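Local coordinates for protein filamentous hemagglutinin (Bordetella pertussis, PDB 1RWR) that serves as an adhesin of the pathogen, its N-terminal domain probably directing its own export across the outer membrane by two-partner secretion, at residues A24-G29 with R71-I76; G45-N50 with G61-N66. One frame throughout, in Å; residues are numbered along the deposited sequence.

Contact 1: A24-G29 with R71-I76; sequences ADPNSG and RQASAI
R71 reaches from the loop before strand 75-80 to the loop 24-29 and makes the polar half of this contact. Its CG is tucked over the backbone, between N and C (chi1 58°). From there the chain runs extended to NE and slides past P26 in the opposite direction. CG of R71 packs against CG of P26 at 3.7 Å. P26 is buried, and its CG and CD also lie against the R71 carbonyl oxygen. The R71 side chain crosses that of D25 at about a right angle. R71 NH1 makes a salt bridge to D25 OD2 at 3.0 Å. The hydrogen bond within it is weak, bent to 141° at the hydrogen. The carboxylate lies at the guanidinium edge, yet the two planes are 63° apart. D25 CG is anti to its backbone N, and OD2 also bonds T70 OG1, which helps to fix the acid. The carbonyl oxygens of P26 and N27 lie over one guanidinium face, where P26 O forms no hydrogen bond. Q72 turns away from 24-29. Both segments belong to the right-handed parallel beta-helix of the TPS domain, where they lead into the neighbouring parallel strands 31-36 and 75-80. A73 adds a further apolar touch. Its CB stands 4.2 Å from CB of P26, whose ring also rests on L69. S74 ends the contact through water. Its OG is 2.6 Å from water 1, which donates to G29 O at 3.3 Å. The same OG has a weak bond with G30 O. The loop at G29 is braced from within by N27, whose OD1 accepts a weak bond from G29 N and another bond from V31 N. N27 ND2 bonds G133 O.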
loop_
_atom_site.group_PDB
_atom_site.type_symbol
_atom_site.label_atom_id
_atom_site.label_comp_id
_atom_site.label_asym_id
_atom_site.label_seq_id
_atom_site.Cartn_x
_atom_site.Cartn_y
_atom_site.Cartn_z
ATOM N N ALA A 24 -11.580 15.563 6.094
ATOM C CA ALA A 24 -11.364 16.538 7.145
ATOM C C ALA A 24 -10.335 17.570 6.758
ATOM O O ALA A 24 -9.385 17.303 6.007
ATOM C CB ALA A 24 -10.947 15.825 8.448
ATOM N N ASP A 25 -10.499 18.773 7.297
ATOM C CA ASP A 25 -9.487 19.819 7.086
ATOM C C ASP A 25 -8.132 19.291 7.555
ATOM O O ASP A 25 -8.047 18.722 8.646
ATOM C CB ASP A 25 -9.888 21.068 7.870
ATOM C CG ASP A 25 -9.250 22.321 7.368
ATOM O OD1 ASP A 25 -8.808 22.358 6.195
ATOM O OD2 ASP A 25 -9.179 23.343 8.118
ATOM N N PRO A 26 -7.074 19.416 6.758
ATOM C CA PRO A 26 -5.762 18.938 7.185
ATOM C C PRO A 26 -5.179 19.749 8.322
ATOM O O PRO A 26 -5.539 20.925 8.538
ATOM C CB PRO A 26 -4.871 19.100 5.942
ATOM C CG PRO A 26 -5.541 20.101 5.129
ATOM C CD PRO A 26 -7.044 19.904 5.359
ATOM N N ASN A 27 -4.261 19.122 9.032
ATOM C CA ASN A 27 -3.519 19.808 10.077
ATOM C C ASN A 27 -2.453 20.689 9.468
ATOM O O ASN A 27 -2.369 20.797 8.238
ATOM C CB ASN A 27 -2.918 18.820 11.119
ATOM C CG ASN A 27 -1.927 17.815 10.507
ATOM O OD1 ASN A 27 -1.204 18.132 9.534
ATOM N ND2 ASN A 27 -1.856 16.614 11.098
ATOM N N SER A 28 -1.622 21.270 10.346
ATOM C CA SER A 28 -0.558 22.208 9.957
ATOM C C SER A 28 0.524 21.591 9.080
ATOM O O SER A 28 1.239 22.316 8.354
ATOM C CB SER A 28 0.083 22.819 11.241
ATOM O OG SER A 28 0.713 21.798 12.042
ATOM N N GLY A 29 0.676 20.264 9.167
ATOM C CA GLY A 29 1.588 19.510 8.345
ATOM C C GLY A 29 0.993 18.948 7.059
ATOM O O GLY A 29 1.670 18.242 6.370
ATOM N N ARG A 71 -7.648 24.612 3.712
ATOM C CA ARG A 71 -6.491 24.402 2.863
ATOM C C ARG A 71 -6.569 22.956 2.347
ATOM O O ARG A 71 -7.276 22.129 2.888
ATOM C CB ARG A 71 -5.162 24.594 3.585
ATOM C CG ARG A 71 -4.957 23.695 4.792
ATOM C CD ARG A 71 -3.873 24.294 5.788
ATOM N NE ARG A 71 -3.961 24.026 7.232
ATOM C CZ ARG A 71 -5.036 23.676 7.963
ATOM N NH1 ARG A 71 -6.242 23.478 7.436
ATOM N NH2 ARG A 71 -4.884 23.514 9.287
ATOM N N GLN A 72 -5.793 22.690 1.315
ATOM C CA GLN A 72 -5.738 21.365 0.731
ATOM C C GLN A 72 -4.735 20.488 1.461
ATOM O O GLN A 72 -3.707 20.955 1.939
ATOM C CB GLN A 72 -5.423 21.466 -0.761
ATOM C CG GLN A 72 -6.498 22.195 -1.539
ATOM C CD GLN A 72 -6.113 22.492 -2.951
ATOM O OE1 GLN A 72 -5.049 23.098 -3.177
ATOM N NE2 GLN A 72 -6.955 22.074 -3.929
ATOM N N ALA A 73 -5.042 19.190 1.509
ATOM C CA ALA A 73 -4.152 18.208 2.077
ATOM C C ALA A 73 -2.970 17.859 1.177
ATOM O O ALA A 73 -3.109 17.750 -0.026
ATOM C CB ALA A 73 -4.972 16.907 2.376
ATOM N N SER A 74 -1.835 17.578 1.792
ATOM C CA SER A 74 -0.740 16.865 1.116
ATOM C C SER A 74 -0.747 15.338 1.330
ATOM O O SER A 74 -0.164 14.623 0.538
ATOM C CB SER A 74 0.616 17.487 1.457
ATOM O OG SER A 74 0.778 17.566 2.833
ATOM N N ALA A 75 -1.451 14.849 2.352
ATOM C CA ALA A 75 -1.582 13.418 2.644
ATOM C C ALA A 75 -2.986 13.216 3.189
ATOM O O ALA A 75 -3.437 13.966 4.031
ATOM C CB ALA A 75 -0.557 12.961 3.672
ATOM N N ILE A 76 -3.669 12.202 2.684
ATOM C CA ILE A 76 -5.008 11.873 3.102
ATOM C C ILE A 76 -4.930 10.460 3.688
ATOM O O ILE A 76 -4.590 9.505 2.999
ATOM C CB ILE A 76 -5.970 11.911 1.876
ATOM C CG1 ILE A 76 -6.098 13.349 1.293
ATOM C CG2 ILE A 76 -7.367 11.422 2.282
ATOM C CD1 ILE A 76 -6.693 13.423 -0.098
HETATM O O HOH W 1 2.513 19.455 3.433
#

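Contact 2: G45-N50 with G61-N66; sequences GVVFNN and GALTKN
Two asparagines, N49 and N66, tie the end of strand 45-50 to the chain that follows strand 61-63. N66 ND2 donates to N49 O at 2.9 Å. The bond is nearly straight (163°) and lies in the carbonyl plane. N49 ND2 donates to T64 O, also at 2.9 Å, nearly along the C=O axis. Each acceptor lies close to the plane of the amide that donates to it. The two side chains slide past each other in opposite directions, with their amide planes 43° apart. N49 CG rests on N66 CB at 3.6 Å. Both carry CG anti to the backbone N. Beside them, L63 and V47 meet tip to tip, CD1 to CG1 at 4.0 Å. CD1 of L63 also lies 3.9 Å from N49 ND2, so this methyl flanks the buried amide.

Further direct partners fix both amides. N49 ND2 also bonds N22 OD1, while its OD1 accepts from G51 N. N66 ND2 also bonds I23 O, and its OD1 accepts from N68 N. In the outer layer, V20 and Y95 pack on N49 and L63. Strand 45-50 is parallel to strands 20-22 and 91-96, and 61-66 runs obliquely along the side of the strand that bears V47 and N49. Strands 55-57 and 61-63 form an antiparallel beta-hairpin, whose second strand and following chain pack here against the N-terminal strands of the beta-helix.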
loop_
_atom_site.group_PDB
_atom_site.type_symbol
_atom_site.label_atom_id
_atom_site.label_comp_id
_atom_site.label_asym_id
_atom_site.label_seq_id
_atom_site.Cartn_x
_atom_site.Cartn_y
_atom_site.Cartn_z
ATOM N N GLY A 45 -15.062 3.101 -8.066
ATOM C CA GLY A 45 -14.106 3.610 -7.094
ATOM C C GLY A 45 -14.695 4.629 -6.153
ATOM O O GLY A 45 -15.851 4.566 -5.793
ATOM N N VAL A 46 -13.878 5.592 -5.759
ATOM C CA VAL A 46 -14.242 6.608 -4.785
ATOM C C VAL A 46 -13.480 7.879 -5.147
ATOM O O VAL A 46 -12.375 7.797 -5.670
ATOM C CB VAL A 46 -13.900 6.194 -3.300
ATOM C CG1 VAL A 46 -12.409 5.959 -3.045
ATOM C CG2 VAL A 46 -14.446 7.180 -2.299
ATOM N N VAL A 47 -14.076 9.021 -4.849
ATOM C CA VAL A 47 -13.406 10.292 -5.049
ATOM C C VAL A 47 -13.108 10.918 -3.682
ATOM O O VAL A 47 -14.041 11.167 -2.905
ATOM C CB VAL A 47 -14.279 11.236 -5.892
ATOM C CG1 VAL A 47 -13.619 12.634 -6.042
ATOM C CG2 VAL A 47 -14.538 10.609 -7.220
ATOM N N PHE A 48 -11.842 11.238 -3.432
ATOM C CA PHE A 48 -11.453 12.006 -2.272
ATOM C C PHE A 48 -11.481 13.480 -2.641
ATOM O O PHE A 48 -10.810 13.900 -3.572
ATOM C CB PHE A 48 -10.043 11.642 -1.797
ATOM C CG PHE A 48 -9.942 10.278 -1.232
ATOM C CD1 PHE A 48 -10.263 10.037 0.083
ATOM C CD2 PHE A 48 -9.552 9.221 -2.052
ATOM C CE1 PHE A 48 -10.154 8.727 0.603
ATOM C CE2 PHE A 48 -9.467 7.960 -1.559
ATOM C CZ PHE A 48 -9.763 7.705 -0.233
ATOM N N ASN A 49 -12.259 14.267 -1.916
ATOM C CA ASN A 49 -12.473 15.666 -2.315
ATOM C C ASN A 49 -11.444 16.569 -1.678
ATOM O O ASN A 49 -11.607 17.005 -0.561
ATOM C CB ASN A 49 -13.908 16.133 -1.999
ATOM C CG ASN A 49 -14.239 17.497 -2.612
ATOM O OD1 ASN A 49 -13.356 18.201 -3.131
ATOM N ND2 ASN A 49 -15.513 17.889 -2.530
ATOM N N ASN A 50 -10.378 16.855 -2.424
ATOM C CA ASN A 50 -9.340 17.785 -1.974
ATOM C C ASN A 50 -9.425 19.106 -2.753
ATOM O O ASN A 50 -8.385 19.726 -3.093
ATOM C CB ASN A 50 -7.974 17.148 -2.174
ATOM C CG ASN A 50 -6.888 17.702 -1.262
ATOM O OD1 ASN A 50 -7.137 18.252 -0.182
ATOM N ND2 ASN A 50 -5.637 17.469 -1.673
ATOM N N GLY A 61 -17.917 12.496 -12.028
ATOM C CA GLY A 61 -18.593 13.666 -12.586
ATOM C C GLY A 61 -18.570 14.845 -11.604
ATOM O O GLY A 61 -17.691 14.966 -10.748
ATOM N N ALA A 62 -19.554 15.721 -11.741
ATOM C CA ALA A 62 -19.569 16.976 -11.038
ATOM C C ALA A 62 -19.588 16.848 -9.530
ATOM O O ALA A 62 -20.237 15.966 -8.945
ATOM C CB ALA A 62 -20.780 17.844 -11.516
ATOM N N LEU A 63 -18.845 17.735 -8.881
ATOM C CA LEU A 63 -18.928 17.861 -7.447
ATOM C C LEU A 63 -18.556 19.260 -7.035
ATOM O O LEU A 63 -17.887 19.974 -7.766
ATOM C CB LEU A 63 -18.016 16.835 -6.746
ATOM C CG LEU A 63 -16.502 17.103 -6.736
ATOM C CD1 LEU A 63 -15.748 15.999 -5.932
ATOM C CD2 LEU A 63 -15.923 17.196 -8.137
ATOM N N THR A 64 -18.978 19.637 -5.840
ATOM C CA THR A 64 -18.665 20.952 -5.313
ATOM C C THR A 64 -17.439 20.888 -4.431
ATOM O O THR A 64 -17.011 19.820 -4.014
ATOM C CB THR A 64 -19.863 21.541 -4.522
ATOM O OG1 THR A 64 -20.244 20.671 -3.472
ATOM C CG2 THR A 64 -21.115 21.587 -5.379
ATOM N N LYS A 65 -16.864 22.041 -4.153
ATOM C CA LYS A 65 -15.736 22.103 -3.246
ATOM C C LYS A 65 -16.078 21.438 -1.915
ATOM O O LYS A 65 -17.242 21.360 -1.515
ATOM C CB LYS A 65 -15.322 23.541 -3.024
ATOM C CG LYS A 65 -16.321 24.353 -2.261
ATOM C CD LYS A 65 -15.887 25.812 -2.216
ATOM C CE LYS A 65 -16.254 26.556 -3.498
ATOM N NZ LYS A 65 -17.681 26.498 -3.903
ATOM N N ASN A 66 -15.041 20.970 -1.233
ATOM C CA ASN A 66 -15.179 20.333 0.067
ATOM C C ASN A 66 -15.363 21.391 1.152
ATOM O O ASN A 66 -14.433 22.152 1.443
ATOM C CB ASN A 66 -13.929 19.515 0.336
ATOM C CG ASN A 66 -13.953 18.817 1.649
ATOM O OD1 ASN A 66 -14.766 19.118 2.506
ATOM N ND2 ASN A 66 -13.039 17.867 1.824
#

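How the contacts relate
Contacts 1 and 2 lie near the N-terminal end of the beta-helix, with centres about 15 Å apart. Along the chain the order is 24-29, 45-50, 61-66, 71-76, so contact 2 is nested within the loop that contact 1 closes. Strand 45-50 belongs to the mixed sheet that includes 20-22 and 91-96. Strand 75-80 belongs to the long parallel sheet beside 31-36. The contacts meet directly through N50, whose OD1 and O probably accept hydrogen bonds from A73 N and Q72 NE2. I76 CG2 also packs on F48 CD1. N50 and the F48/I76 pair thus tie strand 45-50 of one sheet to the chain at and just before strand 75-80 of the other.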